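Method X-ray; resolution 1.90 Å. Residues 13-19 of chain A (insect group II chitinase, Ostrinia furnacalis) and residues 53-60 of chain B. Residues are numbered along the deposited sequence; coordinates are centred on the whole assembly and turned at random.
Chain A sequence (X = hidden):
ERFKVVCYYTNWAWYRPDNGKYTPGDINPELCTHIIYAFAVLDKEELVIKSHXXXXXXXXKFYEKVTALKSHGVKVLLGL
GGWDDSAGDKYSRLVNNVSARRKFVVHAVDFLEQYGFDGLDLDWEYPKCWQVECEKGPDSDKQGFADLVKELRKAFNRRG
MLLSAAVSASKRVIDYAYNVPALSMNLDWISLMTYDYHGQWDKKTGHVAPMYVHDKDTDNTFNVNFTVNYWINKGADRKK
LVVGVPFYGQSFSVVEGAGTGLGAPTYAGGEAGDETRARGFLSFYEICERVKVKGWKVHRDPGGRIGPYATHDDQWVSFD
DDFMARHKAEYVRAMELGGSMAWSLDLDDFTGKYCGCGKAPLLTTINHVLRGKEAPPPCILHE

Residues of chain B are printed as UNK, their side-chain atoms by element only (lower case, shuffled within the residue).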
ATOM      1  N   ALA A  13       8.492   2.632  11.900  1.00 15.31           N
ATOM      2  CA  ALA A  13       8.006   1.731  12.945  1.00 14.20           C
ATOM      3  C   ALA A  13       7.449   2.470  14.152  1.00 17.26           C
ATOM      4  O   ALA A  13       6.887   1.828  15.047  1.00 16.05           O
ATOM      5  CB  ALA A  13       9.113   0.774  13.391  1.00 14.08           C
ATOM      6  N   TRP A  14       7.688   3.777  14.249  1.00 15.11           N
ATOM      7  CA  TRP A  14       7.079   4.582  15.301  1.00 19.65           C
ATOM      8  C   TRP A  14       5.569   4.708  15.108  1.00 21.05           C
ATOM      9  O   TRP A  14       4.824   4.830  16.089  1.00 16.89           O
ATOM     10  CB  TRP A  14       7.750   5.956  15.320  1.00 21.65           C
ATOM     11  CG  TRP A  14       7.379   6.820  16.484  1.00 27.13           C
ATOM     12  CD1 TRP A  14       7.999   6.869  17.701  1.00 30.78           C
ATOM     13  CD2 TRP A  14       6.321   7.782  16.533  1.00 21.92           C
ATOM     14  NE1 TRP A  14       7.380   7.793  18.507  1.00 36.20           N
ATOM     15  CE2 TRP A  14       6.347   8.368  17.813  1.00 31.01           C
ATOM     16  CE3 TRP A  14       5.347   8.198  15.620  1.00 26.42           C
ATOM     17  CZ2 TRP A  14       5.436   9.348  18.205  1.00 32.39           C
ATOM     18  CZ3 TRP A  14       4.445   9.171  16.009  1.00 29.14           C
ATOM     19  CH2 TRP A  14       4.496   9.736  17.290  1.00 31.23           C
ATOM     20  N   TYR A  15       5.103   4.678  13.858  1.00 16.69           N
ATOM     21  CA  TYR A  15       3.689   4.883  13.525  1.00 19.77           C
ATOM     22  C   TYR A  15       2.931   3.557  13.586  1.00 17.64           C
ATOM     23  O   TYR A  15       2.318   3.106  12.624  1.00 21.09           O
ATOM     24  CB  TYR A  15       3.558   5.519  12.144  1.00 18.31           C
ATOM     25  CG  TYR A  15       4.272   6.844  11.985  1.00 20.16           C
ATOM     26  CD1 TYR A  15       3.765   7.995  12.562  1.00 25.37           C
ATOM     27  CD2 TYR A  15       5.425   6.951  11.221  1.00 24.06           C
ATOM     28  CE1 TYR A  15       4.395   9.208  12.420  1.00 26.67           C
ATOM     29  CE2 TYR A  15       6.066   8.173  11.065  1.00 26.15           C
ATOM     30  CZ  TYR A  15       5.541   9.298  11.675  1.00 21.52           C
ATOM     31  OH  TYR A  15       6.147  10.522  11.542  1.00 24.73           O
ATOM     32  N   ARG A  16       3.007   2.920  14.743  1.00 17.03           N
ATOM     33  CA  ARG A  16       2.507   1.570  14.930  1.00 18.45           C
ATOM     34  C   ARG A  16       1.788   1.482  16.262  1.00 18.33           C
ATOM     35  O   ARG A  16       2.169   2.176  17.213  1.00 19.49           O
ATOM     36  CB  ARG A  16       3.655   0.554  14.908  1.00 18.88           C
ATOM     37  CG  ARG A  16       3.468  -0.570  13.936  1.00 21.89           C
ATOM     38  CD  ARG A  16       4.773  -1.285  13.685  1.00 16.97           C
ATOM     39  NE  ARG A  16       5.251  -1.028  12.335  1.00 18.62           N
ATOM     40  CZ  ARG A  16       6.357  -1.549  11.825  1.00 18.13           C
ATOM     41  NH1 ARG A  16       7.098  -2.370  12.557  1.00 16.61           N
ATOM     42  NH2 ARG A  16       6.719  -1.254  10.585  1.00 20.67           N
ATOM     43  N   PRO A  17       0.780   0.609  16.381  1.00 18.09           N
ATOM     44  CA  PRO A  17       0.069   0.499  17.659  1.00 19.76           C
ATOM     45  C   PRO A  17       1.066   0.133  18.747  1.00 25.99           C
ATOM     46  O   PRO A  17       2.075  -0.528  18.489  1.00 26.19           O
ATOM     47  CB  PRO A  17      -0.946  -0.626  17.412  1.00 19.61           C
ATOM     48  CG  PRO A  17      -1.152  -0.630  15.922  1.00 17.53           C
ATOM     49  CD  PRO A  17       0.161  -0.212  15.321  1.00 17.18           C
ATOM     50  N   ASP A  18       0.776   0.588  19.969  1.00 23.76           N
ATOM     51  CA  ASP A  18       1.772   0.588  21.043  1.00 30.23           C
ATOM     52  C   ASP A  18       2.557  -0.711  21.162  1.00 22.48           C
ATOM     53  O   ASP A  18       3.771  -0.679  21.388  1.00 23.72           O
ATOM     54  CB  ASP A  18       1.118   0.929  22.382  1.00 34.05           C
ATOM     55  CG  ASP A  18       0.789   2.404  22.508  1.00 57.58           C
ATOM     56  OD1 ASP A  18       1.401   3.212  21.771  1.00 51.89           O
ATOM     57  OD2 ASP A  18      -0.064   2.759  23.350  1.00 50.40           O
ATOM     58  N   ASN A  19       1.908  -1.858  20.991  1.00 23.40           N
ATOM     59  CA  ASN A  19       2.649  -3.098  21.201  1.00 23.82           C
ATOM     60  C   ASN A  19       3.717  -3.318  20.128  1.00 23.69           C
ATOM     61  O   ASN A  19       4.719  -3.998  20.379  1.00 26.10           O
ATOM     62  CB  ASN A  19       1.672  -4.272  21.211  1.00 30.09           C
ATOM     63  CG  ASN A  19       0.666  -4.193  22.346  1.00 39.65           C
ATOM     64  OD1 ASN A  19       0.942  -3.624  23.402  1.00 42.99           O
ATOM     65  ND2 ASN A  19      -0.508  -4.776  22.134  1.00 38.66           N
TER
ATOM     66  N   UNK B  53      -6.719   0.109  11.339  1.00 12.42           N
ATOM     67  CA  UNK B  53      -5.504   0.854  11.709  1.00 15.19           C
ATOM     68  C   UNK B  53      -5.707   1.317  13.152  1.00 16.34           C
ATOM     69  O   UNK B  53      -6.191   2.424  13.400  1.00 11.97           O
ATOM     70  c   UNK B  53      -5.244   2.023  10.773  1.00 14.89           C
ATOM     71  o   UNK B  53      -3.271   2.493  12.075  1.00 12.47           O
ATOM     72  c   UNK B  53      -3.873   2.668  10.993  1.00 14.80           C
ATOM     73  o   UNK B  53      -3.401   3.360  10.070  1.00 17.22           O
ATOM     74  N   UNK B  54      -5.356   0.441  14.096  1.00 15.10           N
ATOM     75  CA  UNK B  54      -5.547   0.745  15.513  1.00 14.85           C
ATOM     76  C   UNK B  54      -4.813   2.027  15.887  1.00 18.41           C
ATOM     77  O   UNK B  54      -5.313   2.841  16.675  1.00 15.03           O
ATOM     78  c   UNK B  54      -5.083  -0.444  16.379  1.00 17.62           C
ATOM     79  c   UNK B  54      -5.071  -0.075  17.854  1.00 18.34           C
ATOM     80  c   UNK B  54      -7.371  -1.519  16.632  1.00 45.00           C
ATOM     81  c   UNK B  54      -5.967  -1.670  16.131  1.00 26.29           C
ATOM     82  N   UNK B  55      -3.620   2.228  15.324  1.00 13.87           N
ATOM     83  CA  UNK B  55      -2.795   3.370  15.709  1.00 16.82           C
ATOM     84  C   UNK B  55      -3.450   4.698  15.334  1.00 16.50           C
ATOM     85  O   UNK B  55      -3.512   5.628  16.147  1.00 15.18           O
ATOM     86  n   UNK B  55       0.818   5.727  16.667  1.00 18.38           N
ATOM     87  c   UNK B  55      -1.406   3.245  15.076  1.00 15.66           C
ATOM     88  c   UNK B  55      -0.523   4.378  15.475  1.00 17.27           C
ATOM     89  c   UNK B  55      -0.041   7.119  12.917  1.00 21.05           C
ATOM     90  c   UNK B  55       0.782   7.917  13.712  1.00 23.64           C
ATOM     91  c   UNK B  55       0.115   4.545  16.669  1.00 19.81           C
ATOM     92  c   UNK B  55      -0.545   5.920  13.389  1.00 17.42           C
ATOM     93  c   UNK B  55       0.637   6.342  15.455  1.00 18.81           C
ATOM     94  c   UNK B  55      -0.206   5.518  14.683  1.00 18.53           C
ATOM     95  c   UNK B  55       1.139   7.544  14.978  1.00 21.84           C
ATOM     96  N   UNK B  56      -3.963   4.804  14.109  1.00 12.05           N
ATOM     97  CA  UNK B  56      -4.648   6.025  13.701  1.00 15.02           C
ATOM     98  C   UNK B  56      -6.066   6.091  14.266  1.00 13.27           C
ATOM     99  O   UNK B  56      -6.448   7.092  14.887  1.00 14.55           O
ATOM    100  c   UNK B  56      -4.160   7.017   9.974  1.00 15.44           C
ATOM    101  c   UNK B  56      -4.693   6.107  12.180  1.00 14.39           C
ATOM    102  c   UNK B  56      -3.230   8.160  11.974  1.00 18.32           C
ATOM    103  c   UNK B  56      -3.616   6.825  11.369  1.00 17.57           C
ATOM    104  N   UNK B  57      -6.864   5.039  14.046  1.00 13.64           N
ATOM    105  CA  UNK B  57      -8.295   5.103  14.345  1.00 12.27           C
ATOM    106  C   UNK B  57      -8.572   5.210  15.837  1.00 15.40           C
ATOM    107  O   UNK B  57      -9.500   5.917  16.251  1.00 12.94           O
ATOM    108  o   UNK B  57      -9.082   2.540  11.862  1.00 14.49           O
ATOM    109  c   UNK B  57      -8.888   3.687  12.317  1.00 12.04           C
ATOM    110  c   UNK B  57      -9.021   3.865  13.813  1.00 12.74           C
ATOM    111  o   UNK B  57      -8.606   4.666  11.600  1.00 14.38           O
ATOM    112  N   UNK B  58      -7.820   4.481  16.658  1.00 14.87           N
ATOM    113  CA  UNK B  58      -8.158   4.290  18.067  1.00 16.64           C
ATOM    114  C   UNK B  58      -7.146   4.979  18.977  1.00 19.27           C
ATOM    115  O   UNK B  58      -7.502   5.882  19.738  1.00 16.17           O
ATOM    116  c   UNK B  58      -8.571   2.592  19.900  1.00 21.25           C
ATOM    117  c   UNK B  58      -8.298   2.788  18.408  1.00 16.66           C
ATOM    118  c   UNK B  58      -9.408   2.149  17.570  1.00 17.62           C
ATOM    119  N   UNK B  59      -5.873   4.580  18.901  1.00 15.50           N
ATOM    120  CA  UNK B  59      -4.862   5.185  19.766  1.00 18.52           C
ATOM    121  C   UNK B  59      -4.789   6.690  19.566  1.00 20.26           C
ATOM    122  O   UNK B  59      -4.693   7.447  20.539  1.00 22.64           O
ATOM    123  c   UNK B  59      -3.383   3.151  20.104  1.00 24.82           C
ATOM    124  c   UNK B  59      -3.494   4.543  19.525  1.00 20.78           C
ATOM    125  o   UNK B  59      -1.801   1.391  20.352  1.00 25.44           O
ATOM    126  c   UNK B  59      -1.976   2.574  20.003  1.00 22.84           C
ATOM    127  o   UNK B  59      -1.059   3.302  19.581  1.00 26.83           O
ATOM    128  N   UNK B  60      -4.817   7.148  18.318  1.00 15.51           N
ATOM    129  CA  UNK B  60      -4.793   8.576  18.039  1.00 16.68           C
ATOM    130  C   UNK B  60      -6.178   9.153  17.783  1.00 16.45           C
ATOM    131  O   UNK B  60      -6.292  10.311  17.366  1.00 14.22           O
ATOM    132  c   UNK B  60      -2.413   8.754  17.273  1.00 33.64           C
ATOM    133  n   UNK B  60      -1.850   7.555  17.161  1.00 23.85           N
ATOM    134  c   UNK B  60      -3.860   8.855  16.866  1.00 16.39           C
ATOM    135  o   UNK B  60      -1.814   9.733  17.713  1.00 24.41           O
TER
HETATM  136  O   HOH W   1      -0.825  -1.738  20.894  1.00 31.95           O

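Position 53 has two side-chain carbons, the second carrying two oxygens. That is a short carboxylate, and it makes no contact with chain A. The residue is Asp53(B). Its OD1 accepts a hydrogen bond from N of position 56 at 3.2 Å, which caps the start of the helix.

Position 54 has four side-chain carbons. The fork is at the first, and one arm is two carbons long. Its CB lies 4.0 Å from CG of Pro17(A), an apolar contact. This is Ile54(B).

Position 55 has one carbon, then fused five- and six-membered rings holding eight carbons and one nitrogen. Only an indole fits. CB points toward chain A, and Tyr15(A) C and Arg16(A) N lie over one ring face. The residue is Trp55(B). Its CH2 is 3.2 Å from CD1 of Tyr15(A), and its CZ2 is 3.8 Å from CZ3 of Trp14(A). Its CD1 is 3.2 Å from O of Arg16(A).

Position 56 has four side-chain carbons, forked at the second. It touches nothing on chain A. It is Leu56(B), and its N donates to Asp53(B) OD1.

Position 57 is again two carbons, the second with two oxygens. It is out of reach of chain A. It is Asp57(B). Its OD2 accepts a weak hydrogen bond from Asp53(B) N at 3.4 Å.

Position 58 has one carbon carrying two more, and is also out of reach. It is Val58(B).

Position 59 has three carbons, the third carrying two oxygens. This longer carboxylate reaches the backbone of Asp18(A). It is Glu59(B). Asp18(A) N donates to Glu59(B) OE2 at 2.7 Å, nearly straight at 173°.

Position 60 has two carbons, the second with one oxygen and one nitrogen. It has no contact with chain A. It is Asn60(B), and its ND2 donates to Trp55(B) O at 2.7 Å, tying the side chain back to the helix.

The contact centres on Trp55(B), which has the largest covered area. Tyr15(A) CB sits 4.0 Å from the centroid of the Trp55(B) six-membered ring, over its face, in a CH-pi contact. Pro17(A) CD packs 3.8 Å from Trp55(B) CB. One helical turn on, Glu59(B) adds the direct hydrogen bond. Water 1 extends this link: it accepts from Asn19(A) N at 2.7 Å and donates weakly to Glu59(B) OE2 at 3.3 Å. One feature is unfavourable: Asp18(A) OD1 and Glu59(B) OE1, like charges, lie 3.3 Å apart.

Chain B 53-60: DIWLDVEN
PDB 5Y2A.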